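PDB 6Q2F: glycoside hydrolase family protein from Novosphingobium sp. PP1Y, which hydrolyses alpha-L-rhamnosidic bonds and so probably releases L-rhamnose from rhamnosylated glycosides. Local coordinates for residues Val464-Gly469 and Asp559-Glu564; Leu550-Arg555 and Thr827-Ser832; Asp625-Ala630 and Phe668-Asn673; Ala633-Gln638 and Leu781-Gly786. All coordinates share one frame; numbering follows the deposited sequence.

All four contacts lie on the outer, helical layer of an (alpha/beta)8 barrel. Interactions 1 and 2 share helix 543-575, with centres about 18 Å apart: the first packs it against the loop before helix 469-487, the second against the helix start at 827-832. Interactions 3 and 4 share helix 620-636, with centres about 15 Å apart; one joins it to the next barrel helix, the other sets the 783-786 turn against its C-terminal end. Interactions 2 and 4 thus both bind the following alpha/beta domain to the barrel. The sodium ion, held by Asp503, Ser504, Glu583, Glu586 and Glu644, is about 11 Å from the Met626 side chain of interaction 3.

Interaction 1. Residues Val464-Gly469 and Asp559-Glu564; sequences VDKFDG and DLLASE
Phe467 and Leu560 cross at about a right angle, and their CB atoms meet at 4.0 Å. The phenyl ring then slants obliquely across Leu561: the backbone N of Leu561 lies at the ring's edge, in its plane, 3.8 Å from Phe467 CD1, while CE1 brushes Leu561 CB. Leu561 itself, with CG anti to the backbone N, sends CD1 to within 3.7 Å of Lys466 CB. The rest of the lysine turns away from the helix, bending at chi2 and again at chi4, and NZ donates to Val464 O and forms a salt bridge with Glu463. At the other end, Glu564 lays its CG 3.3 Å from Phe467 O, and the bend at chi2 swings the carboxylate round to Gly469. There a water accepts from Gly469 N and donates to Glu564 OE1 (2.6 Å), while Ser563 OG grips OE2. The loop keeps its shape through an Asx turn, Asp465 OD1 accepting from Phe467 N, within a type I turn from Asp465 to Asp468. Asp468 OD1 then caps Ala471 N, so this is the N-cap of barrel helix 469-487 packed on helix 543-575, its neighbour in the outer layer of an (alpha/beta)8 barrel.

Interaction 2. Residues Leu550-Arg555 and Thr827-Ser832; sequences LYDYRR and TPSNTS
Tyr551 carries its ring anti to the backbone N (chi1 170°), whereas Asp552, next along the helix, has CG anti to its carbonyl carbon (chi1 -74°), and so the two present a flat ring and a carboxylate to the same loop. That loop forms the capped N-terminal start of the short helix 831-834 in the alpha/beta domain that follows the barrel, and it docks here on barrel helix 543-575. Asp552 takes a donor on each oxygen, both through syn lone pairs. Ser829 OG, anti to its own backbone N, donates to OD1 at 2.6 Å, and Asn830 N comes to OD2 at 2.9 Å. Tyr526 OH is a further partner of OD2, so the buried carboxylate is gripped by three bonds, which would favour its charged form.

Ser829 OG does double duty: while it donates to the aspartate it accepts from Thr831 N at 3.0 Å, the capping bond of the helix. Asp552 is therefore a second-shell brace for that cap. Two residues before Ser829, Thr827 OG1 accepts from Ser829 N in an ST turn that folds round Pro828. The proline lies side by side with Tyr551 and covers one face of its ring in a CH-pi contact: CB stands 3.6 Å from the ring centroid and only 6° off the normal. Tyr551 OH is held in turn by Glu740 O. The proline slants toward this phenol end, putting Pro828 CG 3.4 Å from Tyr551 CZ.

Interaction 3. Residues Asp625-Ala630 and Phe668-Asn673; sequences DMKGAA and FVTGVN
The Phe668 ring has the backbone oxygen of Val672 at its edge, in the ring plane, and it extends away from residues 625-630 to pack on helix 712-726, against Ile718 and Leu725. It marks the last turn of helix 657-670, which ends in a Schellman motif: Gly671 leaves the helical conformation with positive phi, and its N bonds back to Phe668 O at 3.1 Å. This C-terminal end is what meets helix 620-636, the preceding helix in the outer layer of the (alpha/beta)8 barrel.

Across the contact the fit is mainly apolar. Thr670 has its methyl CG2 anti to the backbone N, which directs it at the helix, 3.8 Å from Met626 CB; OG1 turns back to bond with Leu666 O in its own helix. Selenomethionine Met626 runs extended to SE and bends there at chi3, crossing Val672 obliquely with SE 3.9 Å from Val672 CG2. The selenomethionine also touches Leu609 and Ala607 of barrel strand 604-610. One turn further along, Ala630 CB rests 3.8 Å from Gly671 CA, methyl against bare backbone. Lys627 flanks the contact, bent at chi2 and then straight, its ammonium also engaged in a cation-pi contact with Tyr762. A single water closes this flank, accepting from Lys627 NZ at 2.8 Å and donating to Thr670 O at 3.0 Å.

Interaction 4. Residues Ala633-Gln638 and Leu781-Gly786; sequences AHLYGQ and LVAPSG
Ser785 OG makes the central contact, donating to the backbone carbonyl oxygen His634 O at 2.6 Å. The bond lies in the carbonyl plane and comes in fairly end-on to C=O (159°). The hydroxyl reaches that oxygen because OG sits between the backbone N and the carbonyl carbon of the serine, the crowded position (chi1 65°). From there it is also 3.2 Å from Leu635 O, close beside the two successive carbonyls at the last turn of helix 620-636. Around this polar pair the contact is sparse: Ser785 CB lies 3.7 Å from Gly637 CA, and Ala783 CB comes 4.0 Å from Leu635 O, with the leucine CD2 a little further off.

The next shell sets both partners. Ser785 OG also accepts from Ala787 N, so the hydroxyl has one bond each way. The serine belongs to a type I turn from Ala783 to Gly786, closed by Gly786 N to Ala783 O at 2.9 Å. On the helix side, Gly637, with positive phi, is the first residue to leave helical angles, so the chain turns off beside the serine. His634 ND1 is hydrogen-bonded to Asp763 and Tyr636 OH to Asn768, both in the alpha/beta domain, while the Leu635 side chain packs on Leu773 and Tyr789 there. Taken together, this is the turn of a beta hairpin, linking strands 780-782 and 788-794 of that domain, set against the C-terminal end of a helix from the (alpha/beta)8 barrel.

Interaction 1. Residues Val464-Gly469 and Asp559-Glu564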
# COMPACT_ATOMS: atom_id res chain seq x y z
N VAL A 464 14.54 5.54 -13.45
CA VAL A 464 14.21 6.42 -14.57
C VAL A 464 13.30 7.55 -14.09
O VAL A 464 12.51 7.39 -13.15
CB VAL A 464 13.54 5.63 -15.72
CG1 VAL A 464 12.11 5.19 -15.33
CG2 VAL A 464 13.47 6.50 -16.99
N ASP A 465 13.45 8.71 -14.71
CA ASP A 465 12.64 9.89 -14.41
C ASP A 465 11.15 9.55 -14.56
O ASP A 465 10.67 9.35 -15.68
CB ASP A 465 13.06 11.04 -15.34
CG ASP A 465 12.21 12.30 -15.16
OD1 ASP A 465 11.18 12.24 -14.44
OD2 ASP A 465 12.58 13.35 -15.73
N LYS A 466 10.43 9.47 -13.44
CA LYS A 466 9.07 8.97 -13.45
C LYS A 466 8.08 9.94 -14.08
O LYS A 466 6.93 9.55 -14.34
CB LYS A 466 8.64 8.65 -12.01
CG LYS A 466 9.64 7.77 -11.23
CD LYS A 466 9.48 6.29 -11.59
CE LYS A 466 10.53 5.43 -10.86
NZ LYS A 466 11.66 5.00 -11.75
N PHE A 467 8.48 11.19 -14.32
CA PHE A 467 7.61 12.19 -14.92
C PHE A 467 7.83 12.36 -16.42
O PHE A 467 7.16 13.19 -17.03
CB PHE A 467 7.82 13.54 -14.20
CG PHE A 467 7.85 13.43 -12.70
CD1 PHE A 467 6.73 12.97 -12.01
CD2 PHE A 467 8.98 13.82 -11.98
CE1 PHE A 467 6.74 12.86 -10.63
CE2 PHE A 467 8.99 13.72 -10.59
CZ PHE A 467 7.87 13.23 -9.92
N ASP A 468 8.73 11.59 -17.01
CA ASP A 468 9.13 11.72 -18.41
C ASP A 468 8.73 10.46 -19.16
O ASP A 468 9.43 9.44 -19.09
CB ASP A 468 10.63 11.98 -18.53
CG ASP A 468 11.07 12.28 -19.96
OD1 ASP A 468 10.75 11.50 -20.88
OD2 ASP A 468 11.72 13.33 -20.17
N GLY A 469 7.63 10.54 -19.92
CA GLY A 469 7.07 9.35 -20.55
C GLY A 469 8.03 8.69 -21.53
O GLY A 469 8.11 7.46 -21.61
N ASP A 559 0.18 14.29 -11.43
CA ASP A 559 -0.45 13.96 -12.71
C ASP A 559 0.53 13.22 -13.62
O ASP A 559 0.16 12.26 -14.31
CB ASP A 559 -0.94 15.23 -13.41
CG ASP A 559 -2.19 15.85 -12.75
OD1 ASP A 559 -2.93 15.12 -12.04
OD2 ASP A 559 -2.41 17.06 -12.97
N LEU A 560 1.78 13.68 -13.67
CA LEU A 560 2.73 13.09 -14.60
C LEU A 560 3.17 11.70 -14.13
O LEU A 560 3.37 10.80 -14.95
CB LEU A 560 3.92 14.03 -14.81
CG LEU A 560 3.61 15.41 -15.44
CD1 LEU A 560 4.84 16.30 -15.45
CD2 LEU A 560 3.06 15.27 -16.85
N LEU A 561 3.29 11.50 -12.82
CA LEU A 561 3.57 10.16 -12.30
C LEU A 561 2.56 9.16 -12.85
O LEU A 561 2.93 8.13 -13.43
CB LEU A 561 3.53 10.17 -10.77
CG LEU A 561 3.84 8.82 -10.15
CD1 LEU A 561 5.28 8.40 -10.46
CD2 LEU A 561 3.62 8.85 -8.62
N ALA A 562 1.27 9.50 -12.74
CA ALA A 562 0.22 8.58 -13.17
C ALA A 562 0.23 8.39 -14.68
O ALA A 562 0.09 7.26 -15.17
CB ALA A 562 -1.15 9.10 -12.71
N SER A 563 0.38 9.47 -15.44
CA SER A 563 0.31 9.31 -16.89
C SER A 563 1.65 8.91 -17.50
O SER A 563 1.70 8.00 -18.33
CB SER A 563 -0.20 10.59 -17.55
OG SER A 563 0.76 11.63 -17.45
N GLU A 564 2.73 9.57 -17.09
CA GLU A 564 4.01 9.37 -17.77
C GLU A 564 4.73 8.12 -17.28
O GLU A 564 5.40 7.45 -18.06
CB GLU A 564 4.91 10.60 -17.62
CG GLU A 564 4.28 11.92 -18.15
CD GLU A 564 3.61 11.75 -19.52
OE1 GLU A 564 4.34 11.74 -20.53
OE2 GLU A 564 2.36 11.58 -19.57
O HOH W 1 6.48 13.24 -20.94

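Interaction 2. Residues Leu550-Arg555 and Thr827-Ser832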
# COMPACT_ATOMS: atom_id res chain seq x y z
N LEU A 550 2.34 26.37 -5.52
CA LEU A 550 3.08 25.17 -5.14
C LEU A 550 2.18 23.95 -5.14
O LEU A 550 2.57 22.88 -5.63
CB LEU A 550 3.76 25.40 -3.78
CG LEU A 550 4.77 26.56 -3.87
CD1 LEU A 550 5.19 27.09 -2.50
CD2 LEU A 550 5.99 26.17 -4.71
N TYR A 551 0.94 24.09 -4.63
CA TYR A 551 -0.06 23.03 -4.78
C TYR A 551 -0.20 22.61 -6.24
O TYR A 551 -0.19 21.41 -6.55
CB TYR A 551 -1.42 23.50 -4.24
CG TYR A 551 -2.57 22.55 -4.57
CD1 TYR A 551 -3.28 22.68 -5.75
CD2 TYR A 551 -2.91 21.51 -3.72
CE1 TYR A 551 -4.32 21.80 -6.08
CE2 TYR A 551 -3.96 20.62 -4.03
CZ TYR A 551 -4.64 20.77 -5.21
OH TYR A 551 -5.68 19.91 -5.54
N ASP A 552 -0.35 23.58 -7.14
CA ASP A 552 -0.47 23.29 -8.57
C ASP A 552 0.78 22.59 -9.10
O ASP A 552 0.70 21.73 -9.98
CB ASP A 552 -0.71 24.59 -9.36
CG ASP A 552 -2.12 25.12 -9.18
OD1 ASP A 552 -3.01 24.31 -8.83
OD2 ASP A 552 -2.35 26.34 -9.39
N TYR A 553 1.95 22.98 -8.58
CA TYR A 553 3.18 22.34 -9.02
C TYR A 553 3.24 20.90 -8.54
O TYR A 553 3.51 19.98 -9.32
CB TYR A 553 4.38 23.14 -8.52
CG TYR A 553 5.69 22.76 -9.18
CD1 TYR A 553 6.10 23.38 -10.36
CD2 TYR A 553 6.50 21.78 -8.63
CE1 TYR A 553 7.29 23.04 -10.96
CE2 TYR A 553 7.69 21.42 -9.23
CZ TYR A 553 8.09 22.06 -10.40
OH TYR A 553 9.27 21.72 -11.01
N ARG A 554 2.94 20.67 -7.25
CA ARG A 554 2.88 19.31 -6.74
C ARG A 554 1.85 18.50 -7.50
O ARG A 554 2.06 17.31 -7.78
CB ARG A 554 2.56 19.32 -5.24
CG ARG A 554 3.69 19.90 -4.37
CD ARG A 554 3.46 19.59 -2.90
NE ARG A 554 2.12 20.01 -2.49
CZ ARG A 554 1.80 21.25 -2.15
NH1 ARG A 554 2.72 22.21 -2.15
NH2 ARG A 554 0.56 21.53 -1.80
N ARG A 555 0.73 19.13 -7.87
CA ARG A 555 -0.32 18.39 -8.55
C ARG A 555 0.12 17.99 -9.95
O ARG A 555 -0.24 16.91 -10.45
CB ARG A 555 -1.60 19.22 -8.60
CG ARG A 555 -2.74 18.51 -9.31
CD ARG A 555 -4.08 19.08 -8.89
NE ARG A 555 -5.18 18.44 -9.60
CZ ARG A 555 -6.46 18.59 -9.26
NH1 ARG A 555 -6.78 19.34 -8.21
NH2 ARG A 555 -7.41 17.97 -9.95
N THR A 827 -10.73 27.10 -3.03
CA THR A 827 -9.98 26.22 -3.91
C THR A 827 -8.52 26.18 -3.48
O THR A 827 -7.99 27.18 -2.98
CB THR A 827 -10.05 26.67 -5.37
OG1 THR A 827 -9.14 25.88 -6.15
CG2 THR A 827 -9.66 28.15 -5.53
N PRO A 828 -7.85 25.04 -3.66
CA PRO A 828 -6.40 24.98 -3.42
C PRO A 828 -5.54 25.43 -4.59
O PRO A 828 -4.31 25.49 -4.45
CB PRO A 828 -6.16 23.49 -3.14
CG PRO A 828 -7.14 22.84 -4.07
CD PRO A 828 -8.40 23.71 -4.00
N SER A 829 -6.14 25.71 -5.74
CA SER A 829 -5.43 25.94 -6.99
C SER A 829 -5.55 27.39 -7.44
O SER A 829 -6.48 28.10 -7.07
CB SER A 829 -5.99 25.01 -8.08
OG SER A 829 -5.42 25.28 -9.35
N ASN A 830 -4.56 27.84 -8.23
CA ASN A 830 -4.57 29.14 -8.89
C ASN A 830 -5.25 29.10 -10.25
O ASN A 830 -5.38 30.16 -10.89
CB ASN A 830 -3.15 29.66 -9.09
CG ASN A 830 -2.59 30.34 -7.87
OD1 ASN A 830 -3.33 30.88 -7.06
ND2 ASN A 830 -1.26 30.35 -7.76
N THR A 831 -5.65 27.92 -10.72
CA THR A 831 -6.15 27.80 -12.09
C THR A 831 -7.32 28.74 -12.34
O THR A 831 -7.33 29.50 -13.32
CB THR A 831 -6.53 26.34 -12.37
OG1 THR A 831 -5.34 25.55 -12.43
CG2 THR A 831 -7.30 26.21 -13.71
N SER A 832 -8.31 28.74 -11.45
CA SER A 832 -9.49 29.55 -11.69
C SER A 832 -9.17 31.04 -11.60
O SER A 832 -9.72 31.84 -12.38
CB SER A 832 -10.63 29.15 -10.74
OG SER A 832 -10.24 29.21 -9.38

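Interaction 3. Residues Asp625-Ala630 and Phe668-Asn673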
# COMPACT_ATOMS: atom_id res chain seq x y z
N ASP A 625 -4.81 1.13 1.50
CA ASP A 625 -4.15 0.67 0.27
C ASP A 625 -5.05 -0.28 -0.50
O ASP A 625 -5.24 -0.14 -1.72
CB ASP A 625 -2.82 0.01 0.63
CG ASP A 625 -1.99 -0.37 -0.59
OD1 ASP A 625 -2.09 0.33 -1.62
OD2 ASP A 625 -1.26 -1.39 -0.51
N MSE A 626 -5.64 -1.26 0.20
CA MSE A 626 -6.51 -2.24 -0.43
C MSE A 626 -7.84 -1.64 -0.87
O MSE A 626 -8.39 -2.02 -1.90
CB MSE A 626 -6.78 -3.41 0.53
CG MSE A 626 -5.64 -4.40 0.72
SE MSE A 626 -6.23 -5.85 1.97
CE MSE A 626 -6.27 -4.85 3.63
N LYS A 627 -8.38 -0.74 -0.05
CA LYS A 627 -9.66 -0.15 -0.40
C LYS A 627 -9.50 0.74 -1.62
O LYS A 627 -10.35 0.74 -2.52
CB LYS A 627 -10.22 0.64 0.79
CG LYS A 627 -11.71 1.02 0.65
CD LYS A 627 -12.62 -0.20 0.57
CE LYS A 627 -14.12 0.22 0.50
NZ LYS A 627 -14.99 -0.98 0.33
N GLY A 628 -8.38 1.46 -1.70
CA GLY A 628 -8.08 2.22 -2.91
C GLY A 628 -7.96 1.32 -4.12
O GLY A 628 -8.52 1.61 -5.18
N ALA A 629 -7.21 0.23 -3.99
CA ALA A 629 -7.04 -0.66 -5.14
C ALA A 629 -8.38 -1.28 -5.55
O ALA A 629 -8.66 -1.41 -6.74
CB ALA A 629 -6.01 -1.75 -4.82
N ALA A 630 -9.20 -1.67 -4.57
CA ALA A 630 -10.50 -2.24 -4.91
C ALA A 630 -11.37 -1.20 -5.61
O ALA A 630 -12.05 -1.51 -6.60
CB ALA A 630 -11.21 -2.77 -3.67
N PHE A 668 -10.24 -10.32 1.65
CA PHE A 668 -11.44 -10.60 0.87
C PHE A 668 -12.52 -9.55 1.14
O PHE A 668 -13.09 -8.98 0.21
CB PHE A 668 -11.93 -12.00 1.18
CG PHE A 668 -11.13 -13.10 0.51
CD1 PHE A 668 -10.63 -12.92 -0.77
CD2 PHE A 668 -10.90 -14.30 1.15
CE1 PHE A 668 -9.92 -13.91 -1.40
CE2 PHE A 668 -10.16 -15.30 0.54
CZ PHE A 668 -9.68 -15.11 -0.75
N VAL A 669 -12.81 -9.27 2.42
CA VAL A 669 -13.93 -8.39 2.74
C VAL A 669 -13.59 -6.92 2.44
O VAL A 669 -14.50 -6.09 2.34
CB VAL A 669 -14.36 -8.58 4.21
CG1 VAL A 669 -13.46 -7.79 5.17
CG2 VAL A 669 -15.84 -8.22 4.38
N THR A 670 -12.31 -6.59 2.21
CA THR A 670 -11.94 -5.25 1.80
C THR A 670 -12.00 -5.06 0.29
O THR A 670 -11.98 -3.92 -0.19
CB THR A 670 -10.55 -4.90 2.31
OG1 THR A 670 -10.49 -5.22 3.71
CG2 THR A 670 -10.25 -3.38 2.14
N GLY A 671 -12.11 -6.15 -0.49
CA GLY A 671 -12.23 -6.05 -1.94
C GLY A 671 -11.18 -6.82 -2.71
O GLY A 671 -11.24 -6.86 -3.95
N VAL A 672 -10.20 -7.44 -2.05
CA VAL A 672 -9.24 -8.27 -2.76
C VAL A 672 -9.93 -9.53 -3.27
O VAL A 672 -10.75 -10.15 -2.56
CB VAL A 672 -8.07 -8.62 -1.83
CG1 VAL A 672 -7.12 -9.62 -2.52
CG2 VAL A 672 -7.35 -7.34 -1.42
N ASN A 673 -9.63 -9.91 -4.52
CA ASN A 673 -10.11 -11.19 -5.03
C ASN A 673 -9.04 -11.92 -5.83
O ASN A 673 -9.36 -12.85 -6.57
CB ASN A 673 -11.38 -10.98 -5.89
CG ASN A 673 -11.17 -9.99 -7.01
OD1 ASN A 673 -10.06 -9.82 -7.51
ND2 ASN A 673 -12.25 -9.35 -7.44
O HOH W 2 -14.21 -2.72 -1.71

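Interaction 4. Residues Ala633-Gln638 and Leu781-Gly786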
# COMPACT_ATOMS: atom_id res chain seq x y z
N ALA A 633 -10.45 -0.95 -9.31
CA ALA A 633 -10.95 -2.06 -10.11
C ALA A 633 -12.46 -1.96 -10.33
O ALA A 633 -12.97 -2.39 -11.37
CB ALA A 633 -10.60 -3.39 -9.45
N HIS A 634 -13.20 -1.45 -9.35
CA HIS A 634 -14.64 -1.30 -9.52
C HIS A 634 -14.95 -0.18 -10.51
O HIS A 634 -15.78 -0.35 -11.41
CB HIS A 634 -15.32 -1.01 -8.17
CG HIS A 634 -15.07 -2.04 -7.11
ND1 HIS A 634 -15.28 -1.79 -5.77
CD2 HIS A 634 -14.62 -3.32 -7.19
CE1 HIS A 634 -14.97 -2.87 -5.07
NE2 HIS A 634 -14.58 -3.81 -5.91
N LEU A 635 -14.30 0.96 -10.35
CA LEU A 635 -14.59 2.12 -11.19
C LEU A 635 -14.06 1.95 -12.61
O LEU A 635 -14.79 2.19 -13.57
CB LEU A 635 -14.05 3.38 -10.53
CG LEU A 635 -15.00 3.76 -9.40
CD1 LEU A 635 -14.23 4.37 -8.27
CD2 LEU A 635 -16.04 4.75 -9.92
N TYR A 636 -12.80 1.50 -12.76
CA TYR A 636 -12.22 1.46 -14.10
C TYR A 636 -12.41 0.12 -14.79
O TYR A 636 -11.96 -0.04 -15.93
CB TYR A 636 -10.72 1.84 -14.04
CG TYR A 636 -10.55 3.30 -13.68
CD1 TYR A 636 -10.57 3.71 -12.36
CD2 TYR A 636 -10.40 4.28 -14.68
CE1 TYR A 636 -10.44 5.04 -12.03
CE2 TYR A 636 -10.29 5.63 -14.36
CZ TYR A 636 -10.30 6.01 -13.03
OH TYR A 636 -10.18 7.32 -12.68
N GLY A 637 -13.08 -0.83 -14.14
CA GLY A 637 -13.52 -2.04 -14.81
C GLY A 637 -12.51 -3.16 -14.90
O GLY A 637 -12.76 -4.15 -15.60
N GLN A 638 -11.40 -3.08 -14.19
CA GLN A 638 -10.45 -4.16 -14.16
C GLN A 638 -11.06 -5.39 -13.49
O GLN A 638 -10.80 -6.48 -13.88
CB GLN A 638 -9.15 -3.76 -13.49
CG GLN A 638 -8.38 -2.70 -14.21
CD GLN A 638 -8.67 -1.33 -13.70
OE1 GLN A 638 -9.72 -1.07 -13.15
NE2 GLN A 638 -7.74 -0.46 -13.84
N LEU A 781 -25.52 7.65 -10.12
CA LEU A 781 -24.30 7.92 -10.86
C LEU A 781 -23.70 6.59 -11.28
O LEU A 781 -23.49 5.70 -10.45
CB LEU A 781 -23.29 8.69 -10.01
CG LEU A 781 -23.80 10.08 -9.68
CD1 LEU A 781 -23.06 10.66 -8.49
CD2 LEU A 781 -23.64 10.96 -10.90
N VAL A 782 -23.45 6.45 -12.58
CA VAL A 782 -22.93 5.20 -13.09
C VAL A 782 -21.63 5.46 -13.83
O VAL A 782 -21.38 6.56 -14.35
CB VAL A 782 -23.93 4.49 -14.02
CG1 VAL A 782 -25.22 4.17 -13.25
CG2 VAL A 782 -24.22 5.36 -15.22
N ALA A 783 -20.78 4.44 -13.83
CA ALA A 783 -19.52 4.38 -14.54
C ALA A 783 -19.63 3.35 -15.64
O ALA A 783 -20.49 2.46 -15.58
CB ALA A 783 -18.38 4.00 -13.58
N PRO A 784 -18.81 3.43 -16.69
CA PRO A 784 -18.89 2.42 -17.76
C PRO A 784 -18.70 0.99 -17.28
O PRO A 784 -19.19 0.06 -17.92
CB PRO A 784 -17.78 2.84 -18.73
CG PRO A 784 -17.71 4.35 -18.55
CD PRO A 784 -17.91 4.54 -17.05
N SER A 785 -18.02 0.79 -16.15
CA SER A 785 -17.84 -0.56 -15.63
C SER A 785 -19.15 -1.16 -15.11
O SER A 785 -19.21 -2.37 -14.88
CB SER A 785 -16.83 -0.53 -14.49
OG SER A 785 -17.37 0.22 -13.42
N GLY A 786 -20.17 -0.35 -14.90
CA GLY A 786 -21.37 -0.81 -14.24
C GLY A 786 -21.44 -0.44 -12.78
O GLY A 786 -22.49 -0.63 -12.16